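Local atomic coordinates of iron superoxide dismutase (Trypanosoma cruzi, PDB entry 2GPC), a protein that probably catalyses the dismutation of superoxide to dioxygen and hydrogen peroxide at an iron centre, as iron superoxide dismutases do. Residues A[52-55]-A[56-60]; A[17-20]-A[21-25]; A[180-184]-A[185-189]. All blocks are in the same frame, centred on the assembly; numbering follows the deposited sequence. Where two conformers were deposited one is given.

From the N terminus the chain first meets contact 2, where the loop 17-20 turns into the long helix 21-44. Contact 1 follows at 52-60, the capped start and full length of the short helix 54-60, which packs on helix 63-80. Contact 3 comes near the C terminus, where helix 174-184 hands over to helix 187-193. Each is local and closes no long loop; they run in series, and none nests or crosses. Contacts 1 and 2 belong to the alpha-hairpin domain, their centres 30 Å apart, while contact 3 lies in the C-terminal domain. Contacts 2 and 3 touch, Lys17 packing against Thr180 and Val184, and so join the two domains.

Contact 1 (A[52-55]-A[56-60]); sequences KSIE and EIIRT
Ser53 and Glu56 grip each other twice at the start of helix 54-60, forming a capping box. Ser53 OG accepts from Glu56 N at 3.1 Å. In the given one of two Glu56 conformers, OE1 accepts in return from Ser53 N at 3.0 Å, with the amide reaching it from above the carboxylate plane. Ser53 OG can do this because it sits between its own backbone N and carbonyl carbon (chi1 69°). A water lies 2.7 Å from Ser53 OG. Behind the cap the first helical bonds run from Ile57 N, Ile58 N and Arg59 N to the carbonyls of Ser53, Ile54 and Glu55.

Charged and hydroxyl groups flank the cap. The extended Lys52 donates from NZ to Thr60 OG1 at 3.0 Å and also forms a salt bridge with Glu61. Thr60 OG1 in turn donates to Glu56 O. A long salt bridge joins Glu55 OE1 to Arg59 NH1 at 3.5 Å, the carboxylate and guanidinium planes nearly perpendicular.

On the apolar side, Ile54 CG2 meets Ile58 CD1, and Ile58 continues onto Phe66 and Phe73 of helix 63-80. In this conformer the Glu56 carboxylate lies by the amino end of the helix, where its negative charge would probably be favoured.

Contact 2 (A[17-20]-A[21-25]); sequences KGLS and KQQVT
Ser20 meets Gln23 at the first turn of helix 21-44. From CB of Ser20, which lies 3.9 Å from Gln22 N, the side chain turns its hydroxyl between its own backbone N and carbonyl carbon (chi1 63°). That brings OG to the amide of Gln23, where it accepts from Gln23 N at 3.0 Å through a nearly straight bond, 164° at the hydrogen. The same OG also packs 3.4 Å from Gln23 CB and is hydrogen-bonded to Asp169. The backbone carbonyl of the same residue, Ser20 O, takes Val24 N at 2.9 Å and so starts the regular helical bonding.

Leu19 supplies the apolar side of the turn. Its CB lies 4.2 Å from Val24 CG2, and its CD2 meets Gln23 CG at 4.1 Å. Gln23 then bends at chi2, carrying its amide away from the loop: OE1 accepts from Asp169 N, and NE2 makes a weak bond to the carbonyl of the iron ligand His164. At the next residue, Lys21 O accepts from both Thr25 N and Thr25 OG1, which arrive from opposite faces of the carbonyl plane, the hydroxyl at 2.6 Å.

Ser20 is thus a classical serine N-cap. It opens the helix that carries the iron ligand His27, and through Asp169 and Gln23 it ties that helix start to helix 167-170, which follows the iron ligand His164.

Contact 3 (A[180-184]-A[185-189]); sequences TFWNV and VNWKN
Val185 makes the turn between two helices, its backbone extended (phi -58°, psi 131°) between helix 174-184 and helix 187-193. This is a helix-to-helix junction in the C-terminal part of the iron/manganese superoxide dismutase fold. Val184 N bonds to Phe181 O, and Val185 N lies 3.1 Å from the same oxygen. Further on Asn186 is the N-cap of the next helix, its OD1 accepting a weak bond from Asn189 N. Backbone bonds from Val185 to Gly87 and from Asn186 to Ser81 anchor the turn to the 81-87 region.

The side chain of Val185 sits among three aromatic rings. With CG2 anti to the carbonyl carbon and CG1 anti to the backbone N (chi1 172°), its two methyls part company. CG2 goes back toward the preceding helix, meeting Phe181 CE2 at 3.6 Å and Trp182 CE3 at 3.8 Å, both obliquely. Phe181 and Val185 continue inward onto Leu157 of strand 153-160, so the junction is pinned against the sheet.

The indoles approach each other more loosely: Trp187 CH2 comes to the edge of the Trp182 ring, near its plane, 4.4 Å from Trp182 CZ3. Both are held by their NE1 atoms, Trp182 bonding to Thr113 OG1 and Trp187 to Gly88 O, which helps hold each indole in its orientation. The other methyl of Val185, CG1, rests over the centre of the Trp187 ring, 3.4 Å above its plane.

Contact 1 (A[52-55]-A[56-60])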
loop_
_atom_site.group_PDB
_atom_site.type_symbol
_atom_site.label_atom_id
_atom_site.label_comp_id
_atom_site.label_asym_id
_atom_site.label_seq_id
_atom_site.Cartn_x
_atom_site.Cartn_y
_atom_site.Cartn_z
ATOM N N LYS A 52 17.550 21.833 -6.682
ATOM C CA LYS A 52 17.950 20.431 -6.581
ATOM C C LYS A 52 17.310 19.603 -7.690
ATOM O O LYS A 52 16.179 19.858 -8.085
ATOM C CB LYS A 52 17.545 19.861 -5.220
ATOM C CG LYS A 52 18.210 20.554 -4.038
ATOM C CD LYS A 52 18.202 19.661 -2.816
ATOM C CE LYS A 52 18.918 20.303 -1.655
ATOM N NZ LYS A 52 18.733 19.526 -0.413
ATOM N N SER A 53 18.043 18.624 -8.203
ATOM C CA SER A 53 17.483 17.646 -9.131
ATOM C C SER A 53 16.685 16.609 -8.341
ATOM O O SER A 53 16.741 16.572 -7.115
ATOM C CB SER A 53 18.594 16.951 -9.932
ATOM O OG SER A 53 19.366 16.103 -9.100
ATOM N N ILE A 54 15.943 15.764 -9.048
ATOM C CA ILE A 54 15.220 14.665 -8.411
ATOM C C ILE A 54 16.193 13.814 -7.612
ATOM O O ILE A 54 15.931 13.497 -6.454
ATOM C CB ILE A 54 14.485 13.804 -9.476
ATOM C CG1 ILE A 54 13.329 14.595 -10.101
ATOM C CG2 ILE A 54 13.959 12.485 -8.882
ATOM C CD1 ILE A 54 12.238 14.988 -9.119
ATOM N N GLU A 55 17.320 13.463 -8.224
ATOM C CA GLU A 55 18.308 12.601 -7.569
ATOM C C GLU A 55 18.927 13.275 -6.347
ATOM O O GLU A 55 19.131 12.626 -5.327
ATOM C CB GLU A 55 19.381 12.144 -8.561
ATOM C CG GLU A 55 18.892 11.069 -9.529
ATOM C CD GLU A 55 20.002 10.465 -10.384
ATOM O OE1 GLU A 55 21.186 10.514 -9.978
ATOM O OE2 GLU A 55 19.691 9.931 -11.474
ATOM N N GLU A 56 19.177 14.583 -6.435
ATOM C CA GLU A 56 19.767 15.333 -5.332
ATOM C C GLU A 56 18.814 15.313 -4.142
ATOM O O GLU A 56 19.235 15.160 -3.000
ATOM C CB GLU A 56 20.085 16.778 -5.764
ATOM C CG GLU A 56 21.512 16.967 -6.276
ATOM C CD GLU A 56 21.661 17.981 -7.404
ATOM O OE1 GLU A 56 20.899 18.974 -7.477
ATOM O OE2 GLU A 56 22.587 17.791 -8.222
ATOM N N ILE A 57 17.521 15.472 -4.424
ATOM C CA ILE A 57 16.498 15.432 -3.391
ATOM C C ILE A 57 16.437 14.054 -2.708
ATOM O O ILE A 57 16.304 13.961 -1.480
ATOM C CB ILE A 57 15.099 15.799 -3.973
ATOM C CG1 ILE A 57 15.040 17.269 -4.397
ATOM C CG2 ILE A 57 14.019 15.522 -2.944
ATOM C CD1 ILE A 57 13.818 17.626 -5.239
ATOM N N ILE A 58 16.500 12.992 -3.496
ATOM C CA ILE A 58 16.432 11.638 -2.955
ATOM C C ILE A 58 17.617 11.384 -1.991
ATOM O O ILE A 58 17.467 10.728 -0.960
ATOM C CB ILE A 58 16.397 10.602 -4.113
ATOM C CG1 ILE A 58 15.074 10.702 -4.884
ATOM C CG2 ILE A 58 16.552 9.174 -3.586
ATOM C CD1 ILE A 58 15.086 10.084 -6.259
ATOM N N ARG A 59 18.777 11.933 -2.332
ATOM C CA ARG A 59 20.007 11.699 -1.574
ATOM C C ARG A 59 20.122 12.537 -0.298
ATOM O O ARG A 59 20.783 12.114 0.653
ATOM C CB ARG A 59 21.222 11.961 -2.468
ATOM C CG ARG A 59 21.401 10.925 -3.562
ATOM C CD ARG A 59 22.759 10.963 -4.258
ATOM N NE ARG A 59 23.068 12.286 -4.810
ATOM C CZ ARG A 59 22.995 12.621 -6.102
ATOM N NH1 ARG A 59 22.635 11.735 -7.027
ATOM N NH2 ARG A 59 23.295 13.867 -6.466
ATOM N N THR A 60 19.474 13.704 -0.268
ATOM C CA THR A 60 19.703 14.699 0.795
ATOM C C THR A 60 18.484 15.083 1.628
ATOM O O THR A 60 18.633 15.743 2.657
ATOM C CB THR A 60 20.292 15.994 0.193
ATOM O OG1 THR A 60 19.335 16.623 -0.673
ATOM C CG2 THR A 60 21.499 15.706 -0.705
HETATM O O HOH W 1 21.717 15.053 -9.924
#

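Contact 2 (A[17-20]-A[21-25])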
loop_
_atom_site.group_PDB
_atom_site.type_symbol
_atom_site.label_atom_id
_atom_site.label_comp_id
_atom_site.label_asym_id
_atom_site.label_seq_id
_atom_site.Cartn_x
_atom_site.Cartn_y
_atom_site.Cartn_z
ATOM N N LYS A 17 -0.003 -7.243 -24.074
ATOM C CA LYS A 17 0.755 -8.108 -23.169
ATOM C C LYS A 17 0.268 -8.052 -21.705
ATOM O O LYS A 17 0.941 -8.553 -20.824
ATOM C CB LYS A 17 2.256 -7.796 -23.285
ATOM C CG LYS A 17 2.897 -8.336 -24.593
ATOM C CD LYS A 17 4.332 -8.790 -24.374
ATOM C CE LYS A 17 4.940 -9.398 -25.632
ATOM N NZ LYS A 17 6.417 -9.437 -25.492
ATOM N N GLY A 18 -0.896 -7.439 -21.462
ATOM C CA GLY A 18 -1.597 -7.574 -20.187
ATOM C C GLY A 18 -1.478 -6.443 -19.165
ATOM O O GLY A 18 -1.696 -6.669 -17.965
ATOM N N LEU A 19 -1.158 -5.240 -19.634
ATOM C CA LEU A 19 -1.294 -4.005 -18.850
ATOM C C LEU A 19 -2.036 -3.011 -19.711
ATOM O O LEU A 19 -1.478 -2.477 -20.665
ATOM C CB LEU A 19 0.069 -3.422 -18.460
ATOM C CG LEU A 19 0.752 -3.970 -17.210
ATOM C CD1 LEU A 19 2.034 -3.158 -16.962
ATOM C CD2 LEU A 19 -0.148 -3.940 -15.996
ATOM N N SER A 20 -3.299 -2.778 -19.369
ATOM C CA SER A 20 -4.257 -2.106 -20.247
ATOM C C SER A 20 -4.001 -0.614 -20.341
ATOM O O SER A 20 -3.349 -0.031 -19.477
ATOM C CB SER A 20 -5.694 -2.321 -19.747
ATOM O OG SER A 20 -5.874 -1.733 -18.468
ATOM N N LYS A 21 -4.500 -0.007 -21.415
ATOM C CA LYS A 21 -4.482 1.447 -21.539
ATOM C C LYS A 21 -5.006 2.125 -20.276
ATOM O O LYS A 21 -4.417 3.100 -19.806
ATOM C CB LYS A 21 -5.281 1.916 -22.756
ATOM C CG LYS A 21 -5.068 3.384 -23.090
ATOM C CD LYS A 21 -5.784 3.785 -24.378
ATOM C CE LYS A 21 -5.371 5.175 -24.834
ATOM N NZ LYS A 21 -6.276 5.711 -25.887
ATOM N N GLN A 22 -6.098 1.604 -19.719
ATOM C CA GLN A 22 -6.717 2.220 -18.551
ATOM C C GLN A 22 -5.837 2.082 -17.297
ATOM O O GLN A 22 -5.648 3.058 -16.583
ATOM C CB GLN A 22 -8.141 1.675 -18.342
ATOM C CG GLN A 22 -8.844 2.127 -17.072
ATOM C CD GLN A 22 -9.224 3.605 -17.061
ATOM O OE1 GLN A 22 -8.931 4.355 -18.002
ATOM N NE2 GLN A 22 -9.901 4.015 -15.999
ATOM N N GLN A 23 -5.274 0.895 -17.058
ATOM C CA GLN A 23 -4.369 0.672 -15.921
ATOM C C GLN A 23 -3.151 1.586 -16.006
ATOM O O GLN A 23 -2.726 2.178 -15.010
ATOM C CB GLN A 23 -3.919 -0.795 -15.878
ATOM C CG GLN A 23 -2.868 -1.144 -14.842
ATOM C CD GLN A 23 -3.376 -1.034 -13.423
ATOM O OE1 GLN A 23 -3.939 -1.983 -12.893
ATOM N NE2 GLN A 23 -3.183 0.127 -12.805
ATOM N N VAL A 24 -2.580 1.675 -17.197
ATOM C CA VAL A 24 -1.390 2.476 -17.418
ATOM C C VAL A 24 -1.722 3.961 -17.309
ATOM O O VAL A 24 -0.970 4.712 -16.707
ATOM C CB VAL A 24 -0.745 2.155 -18.785
ATOM C CG1 VAL A 24 0.294 3.212 -19.171
ATOM C CG2 VAL A 24 -0.121 0.765 -18.749
ATOM N N THR A 25 -2.858 4.367 -17.864
ATOM C CA THR A 25 -3.274 5.776 -17.859
ATOM C C THR A 25 -3.484 6.324 -16.455
ATOM O O THR A 25 -2.998 7.403 -16.130
ATOM C CB THR A 25 -4.557 5.969 -18.700
ATOM O OG1 THR A 25 -4.255 5.715 -20.078
ATOM C CG2 THR A 25 -5.019 7.417 -18.685
#

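Contact 3 (A[180-184]-A[185-189])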
loop_
_atom_site.group_PDB
_atom_site.type_symbol
_atom_site.label_atom_id
_atom_site.label_comp_id
_atom_site.label_asym_id
_atom_site.label_seq_id
_atom_site.Cartn_x
_atom_site.Cartn_y
_atom_site.Cartn_z
ATOM N N THR A 180 2.884 -11.344 -15.611
ATOM C CA THR A 180 2.809 -10.403 -16.726
ATOM C C THR A 180 4.061 -9.527 -16.822
ATOM O O THR A 180 4.559 -9.275 -17.921
ATOM C CB THR A 180 1.542 -9.535 -16.587
ATOM O OG1 THR A 180 0.407 -10.273 -17.049
ATOM C CG2 THR A 180 1.585 -8.299 -17.475
ATOM N N PHE A 181 4.561 -9.061 -15.684
ATOM C CA PHE A 181 5.784 -8.258 -15.658
ATOM C C PHE A 181 6.897 -9.020 -16.358
ATOM O O PHE A 181 7.641 -8.443 -17.157
ATOM C CB PHE A 181 6.181 -7.895 -14.212
ATOM C CG PHE A 181 7.456 -7.108 -14.108
ATOM C CD1 PHE A 181 7.462 -5.741 -14.344
ATOM C CD2 PHE A 181 8.651 -7.734 -13.785
ATOM C CE1 PHE A 181 8.645 -5.007 -14.252
ATOM C CE2 PHE A 181 9.837 -7.009 -13.687
ATOM C CZ PHE A 181 9.827 -5.636 -13.925
ATOM N N TRP A 182 6.996 -10.322 -16.108
ATOM C CA TRP A 182 8.052 -11.120 -16.734
ATOM C C TRP A 182 7.922 -11.134 -18.250
ATOM O O TRP A 182 8.931 -11.197 -18.955
ATOM C CB TRP A 182 8.104 -12.551 -16.189
ATOM C CG TRP A 182 8.614 -12.648 -14.783
ATOM C CD1 TRP A 182 7.937 -13.130 -13.708
ATOM C CD2 TRP A 182 9.908 -12.259 -14.302
ATOM N NE1 TRP A 182 8.725 -13.067 -12.587
ATOM C CE2 TRP A 182 9.941 -12.533 -12.923
ATOM C CE3 TRP A 182 11.049 -11.702 -14.903
ATOM C CZ2 TRP A 182 11.055 -12.269 -12.133
ATOM C CZ3 TRP A 182 12.154 -11.442 -14.121
ATOM C CH2 TRP A 182 12.149 -11.725 -12.745
ATOM N N ASN A 183 6.696 -11.063 -18.750
ATOM C CA ASN A 183 6.455 -11.041 -20.189
ATOM C C ASN A 183 6.816 -9.716 -20.845
ATOM O O ASN A 183 6.843 -9.639 -22.066
ATOM C CB ASN A 183 4.986 -11.371 -20.507
ATOM C CG ASN A 183 4.640 -12.821 -20.263
ATOM O OD1 ASN A 183 3.462 -13.172 -20.115
ATOM N ND2 ASN A 183 5.650 -13.678 -20.234
ATOM N N VAL A 184 7.075 -8.676 -20.046
ATOM C CA VAL A 184 7.425 -7.364 -20.590
ATOM C C VAL A 184 8.755 -6.773 -20.094
ATOM O O VAL A 184 9.060 -5.626 -20.408
ATOM C CB VAL A 184 6.282 -6.328 -20.366
ATOM C CG1 VAL A 184 5.029 -6.745 -21.114
ATOM C CG2 VAL A 184 5.995 -6.112 -18.888
ATOM N N VAL A 185 9.562 -7.546 -19.374
ATOM C CA VAL A 185 10.850 -7.028 -18.869
ATOM C C VAL A 185 11.715 -6.545 -20.025
ATOM O O VAL A 185 11.901 -7.255 -20.999
ATOM C CB VAL A 185 11.651 -8.087 -18.070
ATOM C CG1 VAL A 185 13.073 -7.569 -17.728
ATOM C CG2 VAL A 185 10.934 -8.448 -16.814
ATOM N N ASN A 186 12.249 -5.338 -19.886
ATOM C CA ASN A 186 13.089 -4.722 -20.897
ATOM C C ASN A 186 14.557 -5.025 -20.598
ATOM O O ASN A 186 15.250 -4.242 -19.943
ATOM C CB ASN A 186 12.828 -3.206 -20.912
ATOM C CG ASN A 186 13.484 -2.507 -22.075
ATOM O OD1 ASN A 186 14.312 -3.083 -22.772
ATOM N ND2 ASN A 186 13.117 -1.246 -22.289
ATOM N N TRP A 187 15.027 -6.177 -21.074
ATOM C CA TRP A 187 16.429 -6.563 -20.865
ATOM C C TRP A 187 17.404 -5.575 -21.509
ATOM O O TRP A 187 18.525 -5.439 -21.046
ATOM C CB TRP A 187 16.691 -7.990 -21.365
ATOM C CG TRP A 187 15.877 -8.985 -20.620
ATOM C CD1 TRP A 187 14.882 -9.758 -21.121
ATOM C CD2 TRP A 187 15.925 -9.254 -19.212
ATOM N NE1 TRP A 187 14.329 -10.527 -20.124
ATOM C CE2 TRP A 187 14.952 -10.238 -18.939
ATOM C CE3 TRP A 187 16.718 -8.792 -18.157
ATOM C CZ2 TRP A 187 14.742 -10.755 -17.659
ATOM C CZ3 TRP A 187 16.506 -9.299 -16.886
ATOM C CH2 TRP A 187 15.530 -10.271 -16.648
ATOM N N LYS A 188 16.977 -4.890 -22.567
ATOM C CA LYS A 188 17.820 -3.863 -23.192
ATOM C C LYS A 188 18.131 -2.742 -22.192
ATOM O O LYS A 188 19.278 -2.280 -22.092
ATOM C CB LYS A 188 17.154 -3.295 -24.451
ATOM C CG LYS A 188 17.055 -4.295 -25.600
ATOM C CD LYS A 188 15.970 -3.944 -26.611
ATOM C CE LYS A 188 16.163 -2.562 -27.227
ATOM N NZ LYS A 188 15.128 -1.580 -26.767
ATOM N N ASN A 189 17.119 -2.316 -21.437
ATOM C CA ASN A 189 17.334 -1.306 -20.403
ATOM C C ASN A 189 18.231 -1.798 -19.277
ATOM O O ASN A 189 19.100 -1.067 -18.817
ATOM C CB ASN A 189 16.015 -0.804 -19.821
ATOM C CG ASN A 189 16.181 0.502 -19.061
ATOM O OD1 ASN A 189 16.017 0.554 -17.837
ATOM N ND2 ASN A 189 16.494 1.564 -19.785
#